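Long-range contacts in N-acetylmuramoyl-L-alanine amidase (Peptoclostridium difficile, PDB 4RN7), which probably hydrolyses, with a bound zinc ion, the amide bond joining N-acetylmuramic acid to L-alanine in peptidoglycan: residues A[90-95]-A[152-157]; A[120-125]-A[164-169]; A[68-73]-A[140-145]; A[100-105]-A[129-134]. One frame throughout, in Å; residues are numbered along the deposited sequence.

The chain is the zinc-binding amidase domain of a longer protein, built on a six-stranded mixed sheet flanked by helices. From the N terminus, contacts 3, 1, 4 and 2 open in turn; contact 4 closes first, then 3, 1 and 2. Contact 4 is nested in the loops closed by contacts 1 and 3, whereas contact 2 crosses all three others and contacts 1 and 3 cross each other. Contact 3 joins helix 63-72 to the approach of strand 144-151, contact 1 the loop before strand 95-99 to helix 155-161, contact 4 the exits of strands 95-99 and 126-131, and contact 2 helices 107-122 and 164-185. Contact 1 touches contact 2, and contact 3 touches contact 4.

Contact 1 of 4, residues A[90-95]-A[152-157]; sequences NTATGI and LTTPSE
Two hydrogen bonds fasten the loop at 90-95 to the start of helix 155-161. The shorter runs from Thr154 OG1 to Ala92 O, 2.6 Å away; the hydroxyl lies in the carbonyl plane, on a lone pair. At the N-cap position, Thr154 spends its hydroxyl across the contact and does not cap the helix. Farther along, Gly94 N donates to Glu157 OE1 over 3.0 Å in a nearly straight bond (163°), reaching the oxygen from above the carboxylate plane. A bend at chi2 (-83°) in Glu157 lays the carboxylate beside Thr93, whose CB is 3.5 Å from Glu157 OE2 and whose CG2 packs 3.7 Å from Glu157 CG, the two side chains crossing at about a right angle. At the other end, Asn90 CB rests 3.3 Å from Thr153 O, and Asn90 O receives a CH contact from Thr154 CA at 3.5 Å.

Outside this shell, Glu157 OE1 also accepts from Phe151 N. Two N-H donors and a helix's first turn would favour the ionised form of this buried acid. With its positive phi (112°), Gly94 has a backbone conformation in which a beta carbon would collide with Thr93 O. Glu86 shapes the loop, its OE1 accepting from the amides of Thr91 and Ala92 and its N bonding Thr153 OG1; the Thr153 side chain is about 10 Å from the zinc. The contact thus pins the connection from strand 77-84 to strand 95-99 onto the helix that follows strand 144-151, the antiparallel neighbour of 95-99, with Ala92 packed on Phe151.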
loop_
_atom_site.group_PDB
_atom_site.type_symbol
_atom_site.label_atom_id
_atom_site.label_comp_id
_atom_site.label_asym_id
_atom_site.label_seq_id
_atom_site.Cartn_x
_atom_site.Cartn_y
_atom_site.Cartn_z
ATOM N N ASN A 90 -9.239 5.084 19.427
ATOM C CA ASN A 90 -9.063 6.218 18.529
ATOM C C ASN A 90 -7.733 6.918 18.793
ATOM O O ASN A 90 -7.611 8.131 18.581
ATOM C CB ASN A 90 -10.215 7.207 18.717
ATOM C CG ASN A 90 -10.262 7.785 20.131
ATOM O OD1 ASN A 90 -9.620 7.269 21.051
ATOM N ND2 ASN A 90 -11.025 8.857 20.309
ATOM N N THR A 91 -6.744 6.146 19.250
ATOM C CA THR A 91 -5.468 6.710 19.686
ATOM C C THR A 91 -4.232 6.179 18.947
ATOM O O THR A 91 -3.216 6.858 18.908
ATOM C CB THR A 91 -5.266 6.549 21.228
ATOM O OG1 THR A 91 -5.165 5.160 21.571
ATOM C CG2 THR A 91 -6.422 7.179 21.986
ATOM N N ALA A 92 -4.317 4.998 18.336
ATOM C CA ALA A 92 -3.130 4.393 17.712
ATOM C C ALA A 92 -2.533 5.247 16.591
ATOM O O ALA A 92 -3.264 5.924 15.871
ATOM C CB ALA A 92 -3.454 3.008 17.179
ATOM N N THR A 93 -1.208 5.212 16.434
ATOM C CA THR A 93 -0.572 5.937 15.330
ATOM C C THR A 93 0.529 5.140 14.651
ATOM O O THR A 93 1.063 4.195 15.229
ATOM C CB THR A 93 0.058 7.257 15.791
ATOM O OG1 THR A 93 1.028 6.986 16.810
ATOM C CG2 THR A 93 -1.003 8.200 16.319
ATOM N N GLY A 94 0.857 5.520 13.421
ATOM C CA GLY A 94 2.024 4.966 12.763
ATOM C C GLY A 94 1.709 4.068 11.582
ATOM O O GLY A 94 0.552 3.742 11.306
ATOM N N ILE A 95 2.763 3.647 10.896
ATOM C CA ILE A 95 2.623 2.859 9.685
ATOM C C ILE A 95 3.268 1.488 9.891
ATOM O O ILE A 95 4.325 1.389 10.525
ATOM C CB ILE A 95 3.305 3.600 8.528
ATOM C CG1 ILE A 95 2.502 4.863 8.179
ATOM C CG2 ILE A 95 3.445 2.709 7.292
ATOM C CD1 ILE A 95 3.066 5.650 7.012
ATOM N N LEU A 152 -6.804 5.686 10.345
ATOM C CA LEU A 152 -7.860 6.639 10.023
ATOM C C LEU A 152 -8.778 6.867 11.214
ATOM O O LEU A 152 -9.446 7.895 11.305
ATOM C CB LEU A 152 -8.672 6.165 8.809
ATOM C CG LEU A 152 -9.791 7.115 8.373
ATOM C CD1 LEU A 152 -9.220 8.456 7.959
ATOM C CD2 LEU A 152 -10.567 6.488 7.222
ATOM N N THR A 153 -8.793 5.915 12.145
ATOM C CA THR A 153 -9.600 6.031 13.363
ATOM C C THR A 153 -9.035 6.985 14.441
ATOM O O THR A 153 -9.701 7.268 15.441
ATOM C CB THR A 153 -9.884 4.632 13.976
ATOM O OG1 THR A 153 -8.654 3.895 14.116
ATOM C CG2 THR A 153 -10.844 3.851 13.078
ATOM N N THR A 154 -7.815 7.473 14.228
ATOM C CA THR A 154 -7.169 8.404 15.159
ATOM C C THR A 154 -7.166 9.787 14.514
ATOM O O THR A 154 -6.549 9.979 13.460
ATOM C CB THR A 154 -5.729 7.965 15.457
ATOM O OG1 THR A 154 -5.746 6.684 16.092
ATOM C CG2 THR A 154 -5.051 8.959 16.396
ATOM N N PRO A 155 -7.884 10.742 15.123
ATOM C CA PRO A 155 -8.043 12.080 14.541
ATOM C C PRO A 155 -6.740 12.750 14.099
ATOM O O PRO A 155 -6.725 13.305 13.009
ATOM C CB PRO A 155 -8.705 12.870 15.667
ATOM C CG PRO A 155 -9.540 11.845 16.379
ATOM C CD PRO A 155 -8.677 10.589 16.358
ATOM N N SER A 156 -5.678 12.719 14.907
ATOM C CA SER A 156 -4.396 13.251 14.428
ATOM C C SER A 156 -3.903 12.601 13.121
ATOM O O SER A 156 -3.405 13.297 12.223
ATOM C CB SER A 156 -3.316 13.157 15.519
ATOM O OG SER A 156 -2.915 11.808 15.722
ATOM N N GLU A 157 -4.054 11.280 12.995
ATOM C CA GLU A 157 -3.545 10.564 11.833
ATOM C C GLU A 157 -4.376 10.943 10.616
ATOM O O GLU A 157 -3.855 11.103 9.512
ATOM C CB GLU A 157 -3.684 9.057 12.033
ATOM C CG GLU A 157 -2.837 8.463 13.119
ATOM C CD GLU A 157 -1.440 8.191 12.642
ATOM O OE1 GLU A 157 -1.218 7.119 12.033
ATOM O OE2 GLU A 157 -0.574 9.058 12.874
#

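Contact 2 of 4, residues A[120-125]-A[164-169]; sequences SYVKVR and EKYQDQ
Helix 107-122 is the connecting helix of a beta-alpha-beta crossover between strands 95-99 and 126-131, and here its C-terminal end packs on the first turns of the long helix 164-185. Tyr121 meets that helix at its root, with CB 3.8 Å from Gln169 O, while the ring continues along the same helix to touch Glu172 and Gln176. The Tyr121 carbonyl O faces Gln169 OE1 at 3.4 Å; both are acceptors, so this is proximity without a bond, and Gln169, at the surface, was modelled in two conformers.

Val122 carries the centre of the contact. Its CG1, anti to the carbonyl carbon (chi1 -77°), lies 3.7 Å from Gln169 CB and 3.9 Å from Tyr166 CE1, and so fills the groove between two side chains three residues apart on one helix face. The same valine also touches Leu170. Lys123 then leaves helical geometry with a positive phi of 58°, turning the chain toward strand 126-131 and bringing Val124 round to the same partner helix.

Tyr166 extends to meet it, CG anti to the backbone N (chi1 -175°), so that its phenol end reaches past Val122. Val124 arrives at the ring's edge, near its plane, not over a face. The fit is tight at the tip: Val124 CG1 is 4.1 Å from Tyr166 CZ and just 3.0 Å from Tyr166 OH.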
loop_
_atom_site.group_PDB
_atom_site.type_symbol
_atom_site.label_atom_id
_atom_site.label_comp_id
_atom_site.label_asym_id
_atom_site.label_seq_id
_atom_site.Cartn_x
_atom_site.Cartn_y
_atom_site.Cartn_z
ATOM N N SER A 120 11.756 7.079 6.897
ATOM C CA SER A 120 12.734 8.141 6.680
ATOM C C SER A 120 12.110 9.361 6.004
ATOM O O SER A 120 12.539 10.488 6.246
ATOM C CB SER A 120 13.919 7.630 5.864
ATOM O OG SER A 120 13.521 7.319 4.542
ATOM N N TYR A 121 11.098 9.134 5.175
ATOM C CA TYR A 121 10.436 10.203 4.420
ATOM C C TYR A 121 9.324 10.960 5.154
ATOM O O TYR A 121 9.231 12.179 5.030
ATOM C CB TYR A 121 9.915 9.658 3.085
ATOM C CG TYR A 121 10.981 9.661 2.022
ATOM C CD1 TYR A 121 12.000 8.715 2.031
ATOM C CD2 TYR A 121 10.985 10.624 1.020
ATOM C CE1 TYR A 121 12.992 8.722 1.063
ATOM C CE2 TYR A 121 11.971 10.640 0.048
ATOM C CZ TYR A 121 12.971 9.686 0.074
ATOM O OH TYR A 121 13.953 9.699 -0.892
ATOM N N VAL A 122 8.476 10.249 5.895
ATOM C CA VAL A 122 7.371 10.912 6.596
ATOM C C VAL A 122 7.640 11.021 8.094
ATOM O O VAL A 122 7.004 11.828 8.793
ATOM C CB VAL A 122 6.017 10.221 6.352
ATOM C CG1 VAL A 122 5.486 10.580 4.982
ATOM C CG2 VAL A 122 6.160 8.727 6.485
ATOM N N LYS A 123 8.590 10.223 8.578
ATOM C CA LYS A 123 9.042 10.317 9.977
ATOM C C LYS A 123 7.865 10.111 10.926
ATOM O O LYS A 123 7.592 10.920 11.822
ATOM C CB LYS A 123 9.772 11.641 10.251
ATOM C CG LYS A 123 11.059 11.825 9.448
ATOM C CD LYS A 123 10.900 12.907 8.389
ATOM N N VAL A 124 7.168 9.011 10.676
ATOM C CA VAL A 124 6.011 8.572 11.429
ATOM C C VAL A 124 6.503 7.473 12.346
ATOM O O VAL A 124 7.643 7.017 12.227
ATOM C CB VAL A 124 4.968 7.963 10.488
ATOM C CG1 VAL A 124 4.389 9.032 9.597
ATOM C CG2 VAL A 124 5.607 6.886 9.642
ATOM N N ARG A 125 5.631 7.035 13.244
ATOM C CA ARG A 125 5.962 5.975 14.181
ATOM C C ARG A 125 6.167 4.676 13.412
ATOM O O ARG A 125 5.338 4.309 12.575
ATOM C CB ARG A 125 4.830 5.836 15.196
ATOM C CG ARG A 125 4.960 4.692 16.167
ATOM C CD ARG A 125 4.037 4.940 17.357
ATOM N NE ARG A 125 3.708 3.707 18.056
ATOM C CZ ARG A 125 4.391 3.241 19.096
ATOM N NH1 ARG A 125 5.443 3.909 19.560
ATOM N NH2 ARG A 125 4.022 2.104 19.673
ATOM N N GLU A 164 -2.360 16.629 1.259
ATOM C CA GLU A 164 -1.761 16.296 -0.023
ATOM C C GLU A 164 -0.240 16.230 0.046
ATOM O O GLU A 164 0.384 15.405 -0.621
ATOM C CB GLU A 164 -2.205 17.316 -1.071
ATOM C CG GLU A 164 -3.703 17.283 -1.366
ATOM C CD GLU A 164 -4.059 16.352 -2.515
ATOM O OE1 GLU A 164 -3.196 16.127 -3.391
ATOM O OE2 GLU A 164 -5.206 15.853 -2.545
ATOM N N LYS A 165 0.361 17.103 0.847
ATOM C CA LYS A 165 1.813 17.129 0.936
ATOM C C LYS A 165 2.294 15.895 1.694
ATOM O O LYS A 165 3.343 15.331 1.385
ATOM C CB LYS A 165 2.310 18.452 1.551
ATOM C CG LYS A 165 2.638 19.518 0.478
ATOM C CD LYS A 165 2.629 20.945 1.021
ATOM C CE LYS A 165 2.911 21.960 -0.087
ATOM N NZ LYS A 165 4.342 21.963 -0.515
ATOM N N TYR A 166 1.491 15.448 2.651
ATOM C CA TYR A 166 1.789 14.235 3.383
ATOM C C TYR A 166 1.624 13.025 2.464
ATOM O O TYR A 166 2.440 12.106 2.480
ATOM C CB TYR A 166 0.841 14.099 4.559
ATOM C CG TYR A 166 1.159 12.926 5.428
ATOM C CD1 TYR A 166 2.198 12.995 6.345
ATOM C CD2 TYR A 166 0.432 11.746 5.335
ATOM C CE1 TYR A 166 2.503 11.929 7.147
ATOM C CE2 TYR A 166 0.733 10.666 6.145
ATOM C CZ TYR A 166 1.768 10.770 7.044
ATOM O OH TYR A 166 2.092 9.720 7.864
ATOM N N GLN A 167 0.564 13.013 1.671
ATOM C CA GLN A 167 0.386 11.910 0.733
ATOM C C GLN A 167 1.559 11.853 -0.242
ATOM O O GLN A 167 2.007 10.774 -0.620
ATOM C CB GLN A 167 -0.931 12.056 -0.024
ATOM C CG GLN A 167 -2.164 11.745 0.825
ATOM C CD GLN A 167 -3.437 11.922 0.022
ATOM O OE1 GLN A 167 -3.387 12.157 -1.181
ATOM N NE2 GLN A 167 -4.579 11.818 0.681
ATOM N N ASP A 168 2.061 13.018 -0.635
ATOM C CA ASP A 168 3.166 13.085 -1.584
ATOM C C ASP A 168 4.461 12.516 -0.998
ATOM O O ASP A 168 5.178 11.765 -1.658
ATOM C CB ASP A 168 3.380 14.532 -2.019
ATOM C CG ASP A 168 4.408 14.660 -3.108
ATOM O OD1 ASP A 168 4.090 14.305 -4.259
ATOM O OD2 ASP A 168 5.532 15.122 -2.814
ATOM N N GLN A 169 4.747 12.891 0.242
ATOM C CA GLN A 169 5.926 12.398 0.945
ATOM C C GLN A 169 5.849 10.897 1.124
ATOM O O GLN A 169 6.829 10.195 0.906
ATOM C CB GLN A 169 6.026 13.028 2.321
ATOM C CG GLN A 169 6.313 14.499 2.329
ATOM C CD GLN A 169 6.503 14.999 3.739
ATOM O OE1 GLN A 169 7.631 15.094 4.232
ATOM N NE2 GLN A 169 5.397 15.305 4.409
#

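Contact 3 of 4, residues A[68-73]-A[140-145]; sequences ILANNS and SNMPAI
The last turn of helix 63-72 meets the loop that links helix 135-139 to strand 144-151, and the Asn71 amide joins them. Asn71 OD1 accepts from Asn141 N at 2.7 Å; the donor lies in the carbonyl plane, on a lone pair, though the N-H points somewhat off line (139°). The other end of the amide, ND2, donates to Glu139 O, so both ends of the group are held and its rotation is set. Over this fixed plane lies the Asn141 side-chain amide, stacked with the planes 4° apart and its ND2 3.2 Å from Asn71 CG.

The helix packs on the six-stranded sheet, in which 77-84 and 144-151 are parallel neighbours; Ala70, Ser140 and Met142 all touch Leu78 of the former, and Ala70 also reaches Phe7 of strand 4-10.

Met142, a selenomethionine in the crystal, is bent at chi2 and chi3 and folds back toward the helix. Its SE packs 4.3 Å from Ala70 CB, and its CE sits 3.4 Å from Ala70 O and 3.6 Å from Asn71 OD1. Ala70 O is itself gripped by Ser73 OG at 2.6 Å, the hydroxyl lying above the carbonyl plane.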
loop_
_atom_site.group_PDB
_atom_site.type_symbol
_atom_site.label_atom_id
_atom_site.label_comp_id
_atom_site.label_asym_id
_atom_site.label_seq_id
_atom_site.Cartn_x
_atom_site.Cartn_y
_atom_site.Cartn_z
ATOM N N ILE A 68 -6.118 -12.277 -8.691
ATOM C CA ILE A 68 -6.166 -12.739 -10.071
ATOM C C ILE A 68 -5.593 -11.677 -11.010
ATOM O O ILE A 68 -4.747 -11.988 -11.856
ATOM C CB ILE A 68 -7.594 -13.128 -10.492
ATOM C CG1 ILE A 68 -7.999 -14.452 -9.834
ATOM C CG2 ILE A 68 -7.710 -13.268 -12.018
ATOM C CD1 ILE A 68 -9.449 -14.812 -10.048
ATOM N N LEU A 69 -6.036 -10.430 -10.857
ATOM C CA LEU A 69 -5.526 -9.339 -11.688
ATOM C C LEU A 69 -4.013 -9.202 -11.546
ATOM O O LEU A 69 -3.311 -9.071 -12.548
ATOM C CB LEU A 69 -6.197 -8.006 -11.322
ATOM C CG LEU A 69 -7.687 -7.918 -11.656
ATOM C CD1 LEU A 69 -8.320 -6.701 -10.984
ATOM C CD2 LEU A 69 -7.911 -7.908 -13.176
ATOM N N ALA A 70 -3.519 -9.227 -10.308
ATOM C CA ALA A 70 -2.081 -9.133 -10.065
ATOM C C ALA A 70 -1.346 -10.266 -10.767
ATOM O O ALA A 70 -0.349 -10.043 -11.463
ATOM C CB ALA A 70 -1.771 -9.144 -8.551
ATOM N N ASN A 71 -1.839 -11.485 -10.581
ATOM C CA ASN A 71 -1.194 -12.653 -11.166
ATOM C C ASN A 71 -1.192 -12.599 -12.689
ATOM O O ASN A 71 -0.168 -12.863 -13.322
ATOM C CB ASN A 71 -1.843 -13.945 -10.660
ATOM C CG ASN A 71 -1.543 -14.217 -9.193
ATOM O OD1 ASN A 71 -0.577 -13.699 -8.642
ATOM N ND2 ASN A 71 -2.366 -15.044 -8.560
ATOM N N ASN A 72 -2.336 -12.254 -13.279
ATOM C CA ASN A 72 -2.420 -12.162 -14.731
ATOM C C ASN A 72 -1.542 -11.050 -15.311
ATOM O O ASN A 72 -1.170 -11.097 -16.479
ATOM C CB ASN A 72 -3.871 -11.950 -15.171
ATOM C CG ASN A 72 -4.740 -13.163 -14.930
ATOM O OD1 ASN A 72 -4.251 -14.229 -14.557
ATOM N ND2 ASN A 72 -6.041 -13.014 -15.165
ATOM N N SER A 73 -1.218 -10.047 -14.504
ATOM C CA SER A 73 -0.406 -8.938 -14.990
ATOM C C SER A 73 1.071 -9.312 -14.969
ATOM O O SER A 73 1.911 -8.553 -15.461
ATOM C CB SER A 73 -0.627 -7.699 -14.130
ATOM O OG SER A 73 -0.026 -7.870 -12.855
ATOM N N SER A 140 -1.471 -14.029 -4.213
ATOM C CA SER A 140 -0.641 -13.458 -5.280
ATOM C C SER A 140 0.675 -14.237 -5.446
ATOM O O SER A 140 1.191 -14.819 -4.482
ATOM C CB SER A 140 -0.384 -11.968 -5.039
ATOM O OG SER A 140 0.004 -11.735 -3.700
ATOM N N ASN A 141 1.204 -14.256 -6.669
ATOM C CA ASN A 141 2.340 -15.105 -7.016
ATOM C C ASN A 141 3.715 -14.446 -6.980
ATOM O O ASN A 141 4.723 -15.094 -7.274
ATOM C CB ASN A 141 2.129 -15.710 -8.415
ATOM C CG ASN A 141 0.967 -16.666 -8.467
ATOM O OD1 ASN A 141 0.645 -17.314 -7.475
ATOM N ND2 ASN A 141 0.329 -16.765 -9.630
HETATM N N MSE A 142 3.763 -13.167 -6.637
HETATM C CA MSE A 142 5.022 -12.446 -6.647
HETATM C C MSE A 142 5.209 -11.808 -5.285
HETATM O O MSE A 142 4.266 -11.812 -4.482
HETATM C CB MSE A 142 5.019 -11.394 -7.763
HETATM C CG MSE A 142 4.151 -10.169 -7.529
HETATM SE SE MSE A 142 2.205 -10.401 -7.550
HETATM C CE MSE A 142 1.999 -11.214 -9.306
ATOM N N PRO A 143 6.418 -11.278 -5.008
ATOM C CA PRO A 143 6.584 -10.517 -3.764
ATOM C C PRO A 143 5.499 -9.452 -3.598
ATOM O O PRO A 143 5.267 -8.648 -4.509
ATOM C CB PRO A 143 7.963 -9.879 -3.930
ATOM C CG PRO A 143 8.730 -10.898 -4.722
ATOM C CD PRO A 143 7.706 -11.472 -5.703
ATOM N N ALA A 144 4.829 -9.478 -2.444
ATOM C CA ALA A 144 3.625 -8.686 -2.219
ATOM C C ALA A 144 3.609 -8.120 -0.801
ATOM O O ALA A 144 3.883 -8.845 0.168
ATOM C CB ALA A 144 2.385 -9.545 -2.443
ATOM N N ILE A 145 3.274 -6.837 -0.684
ATOM C CA ILE A 145 3.143 -6.193 0.621
ATOM C C ILE A 145 1.845 -5.394 0.678
ATOM O O ILE A 145 1.270 -5.047 -0.363
ATOM C CB ILE A 145 4.339 -5.263 0.951
ATOM C CG1 ILE A 145 4.440 -4.113 -0.068
ATOM C CG2 ILE A 145 5.637 -6.075 1.021
ATOM C CD1 ILE A 145 5.485 -3.052 0.286
#

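Contact 4 of 4, residues A[100-105]-A[129-134]; sequences RNKATD and IVENNF
Arg100 to Ala103 form a type II beta turn, closed by a weak bond from Ala103 N to Arg100 O and taking a positive phi at Lys102. The turn lies beside the end of strand 126-131, with Asn101 CA 5.0 Å from Glu131 CA. Backbone meets backbone where Arg100 CA points its hydrogen at Asn132 O, 3.5 Å away and nearly straight (165° at H). Asn101 N, the amide entering the turn's second residue, is buried here with no partner in the model.

Lys102 N donates to Glu131 OE2 at 3.0 Å, from above the carboxylate plane with an N-H...O angle of 147°; the extended glutamate thus grips the turn by its middle peptide. The Asn101 side chain crosses both Glu131 and Asn133 at about right angles. Its OD1 lies 3.6 Å from Glu131 CB, and its ND2 approaches Asn133 OD1 to 3.4 Å with a poor angle, so the pair packs without bonding. Asn132 turns away, CG anti to its backbone N, and its OD1 accepts from Phe134 N at 2.8 Å, on a lone pair: an Asx turn just ahead of helix 135-139. The Phe134 ring meets His82, a zinc ligand, and so belongs to the metal's second shell.

Arg100 is anchored by a 2.9 Å salt bridge from NH2 to Asp105 OD2 and by Leu137 O at NE; NH2 also binds the sulfonate of a buffer molecule. The contact thus joins the carboxyl ends of strands 95-99 and 126-131, the parallel pair of a beta-alpha-beta crossover whose helix is 107-122.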
loop_
_atom_site.group_PDB
_atom_site.type_symbol
_atom_site.label_atom_id
_atom_site.label_comp_id
_atom_site.label_asym_id
_atom_site.label_seq_id
_atom_site.Cartn_x
_atom_site.Cartn_y
_atom_site.Cartn_z
ATOM N N ARG A 100 2.862 -11.853 3.370
ATOM C CA ARG A 100 2.186 -13.138 3.594
ATOM C C ARG A 100 2.922 -14.016 4.597
ATOM O O ARG A 100 4.144 -13.939 4.712
ATOM C CB ARG A 100 1.972 -13.905 2.277
ATOM C CG ARG A 100 3.155 -14.755 1.825
ATOM C CD ARG A 100 2.851 -15.560 0.556
ATOM N NE ARG A 100 2.432 -14.683 -0.535
ATOM C CZ ARG A 100 3.272 -14.097 -1.387
ATOM N NH1 ARG A 100 2.810 -13.294 -2.337
ATOM N NH2 ARG A 100 4.582 -14.308 -1.288
ATOM N N ASN A 101 2.167 -14.843 5.321
ATOM C CA ASN A 101 2.737 -15.754 6.307
ATOM C C ASN A 101 3.940 -16.541 5.788
ATOM O O ASN A 101 3.865 -17.158 4.723
ATOM C CB ASN A 101 1.676 -16.749 6.788
ATOM C CG ASN A 101 0.634 -16.117 7.694
ATOM O OD1 ASN A 101 0.779 -14.977 8.141
ATOM N ND2 ASN A 101 -0.425 -16.866 7.978
ATOM N N LYS A 102 5.037 -16.515 6.551
ATOM C CA LYS A 102 6.227 -17.325 6.268
ATOM C C LYS A 102 6.791 -17.126 4.859
ATOM O O LYS A 102 7.303 -18.067 4.249
ATOM C CB LYS A 102 5.927 -18.810 6.499
ATOM C CG LYS A 102 5.622 -19.176 7.946
ATOM C CD LYS A 102 5.218 -20.639 8.053
ATOM C CE LYS A 102 5.430 -21.174 9.458
ATOM N NZ LYS A 102 5.088 -22.623 9.532
ATOM N N ALA A 103 6.701 -15.906 4.350
ATOM C CA ALA A 103 7.143 -15.623 2.987
ATOM C C ALA A 103 8.636 -15.894 2.796
ATOM O O ALA A 103 9.473 -15.364 3.533
ATOM C CB ALA A 103 6.816 -14.184 2.620
ATOM N N THR A 104 8.955 -16.718 1.802
ATOM C CA THR A 104 10.336 -17.044 1.462
ATOM C C THR A 104 10.744 -16.423 0.123
ATOM O O THR A 104 11.895 -16.549 -0.299
ATOM C CB THR A 104 10.552 -18.578 1.388
ATOM O OG1 THR A 104 9.653 -19.157 0.432
ATOM C CG2 THR A 104 10.319 -19.220 2.738
ATOM N N ASP A 105 9.803 -15.740 -0.530
ATOM C CA ASP A 105 10.001 -15.267 -1.898
ATOM C C ASP A 105 10.603 -13.866 -2.007
ATOM O O ASP A 105 10.821 -13.363 -3.114
ATOM C CB ASP A 105 8.681 -15.327 -2.679
ATOM C CG ASP A 105 7.700 -14.220 -2.283
ATOM O OD1 ASP A 105 7.825 -13.647 -1.179
ATOM O OD2 ASP A 105 6.782 -13.926 -3.081
ATOM N N ILE A 129 7.226 -4.463 10.501
ATOM C CA ILE A 129 6.598 -5.316 9.499
ATOM C C ILE A 129 5.891 -6.481 10.191
ATOM O O ILE A 129 6.284 -6.891 11.292
ATOM C CB ILE A 129 7.621 -5.830 8.470
ATOM C CG1 ILE A 129 8.665 -6.736 9.134
ATOM C CG2 ILE A 129 8.297 -4.654 7.776
ATOM C CD1 ILE A 129 9.618 -7.404 8.144
ATOM N N VAL A 130 4.842 -7.000 9.550
ATOM C CA VAL A 130 3.952 -7.980 10.172
ATOM C C VAL A 130 3.577 -9.068 9.167
ATOM O O VAL A 130 3.266 -8.764 8.019
ATOM C CB VAL A 130 2.625 -7.311 10.614
ATOM C CG1 VAL A 130 1.766 -8.287 11.391
ATOM C CG2 VAL A 130 2.888 -6.069 11.440
ATOM N N GLU A 131 3.598 -10.328 9.591
ATOM C CA GLU A 131 2.995 -11.379 8.778
ATOM C C GLU A 131 1.476 -11.279 8.856
ATOM O O GLU A 131 0.906 -11.088 9.939
ATOM C CB GLU A 131 3.434 -12.762 9.265
ATOM C CG GLU A 131 4.858 -13.130 8.884
ATOM C CD GLU A 131 5.323 -14.415 9.538
ATOM O OE1 GLU A 131 4.871 -14.709 10.668
ATOM O OE2 GLU A 131 6.144 -15.130 8.925
ATOM N N ASN A 132 0.814 -11.434 7.717
ATOM C CA ASN A 132 -0.639 -11.400 7.691
ATOM C C ASN A 132 -1.168 -12.246 6.545
ATOM O O ASN A 132 -0.659 -12.171 5.428
ATOM C CB ASN A 132 -1.143 -9.966 7.546
ATOM C CG ASN A 132 -2.635 -9.845 7.811
ATOM O OD1 ASN A 132 -3.460 -10.249 6.990
ATOM N ND2 ASN A 132 -2.987 -9.281 8.964
ATOM N N ASN A 133 -2.203 -13.031 6.823
ATOM C CA ASN A 133 -2.742 -13.960 5.831
ATOM C C ASN A 133 -3.773 -13.354 4.867
ATOM O O ASN A 133 -4.502 -14.094 4.199
ATOM C CB ASN A 133 -3.354 -15.169 6.543
ATOM C CG ASN A 133 -3.179 -16.460 5.764
ATOM O OD1 ASN A 133 -2.159 -16.670 5.108
ATOM N ND2 ASN A 133 -4.178 -17.334 5.837
ATOM N N PHE A 134 -3.824 -12.023 4.797
ATOM C CA PHE A 134 -4.731 -11.303 3.894
ATOM C C PHE A 134 -4.727 -11.917 2.492
ATOM O O PHE A 134 -3.663 -12.122 1.900
ATOM C CB PHE A 134 -4.313 -9.832 3.830
ATOM C CG PHE A 134 -5.264 -8.946 3.062
ATOM C CD1 PHE A 134 -6.577 -8.763 3.498
ATOM C CD2 PHE A 134 -4.833 -8.265 1.929
ATOM C CE1 PHE A 134 -7.447 -7.929 2.802
ATOM C CE2 PHE A 134 -5.700 -7.420 1.226
ATOM C CZ PHE A 134 -7.005 -7.259 1.663
#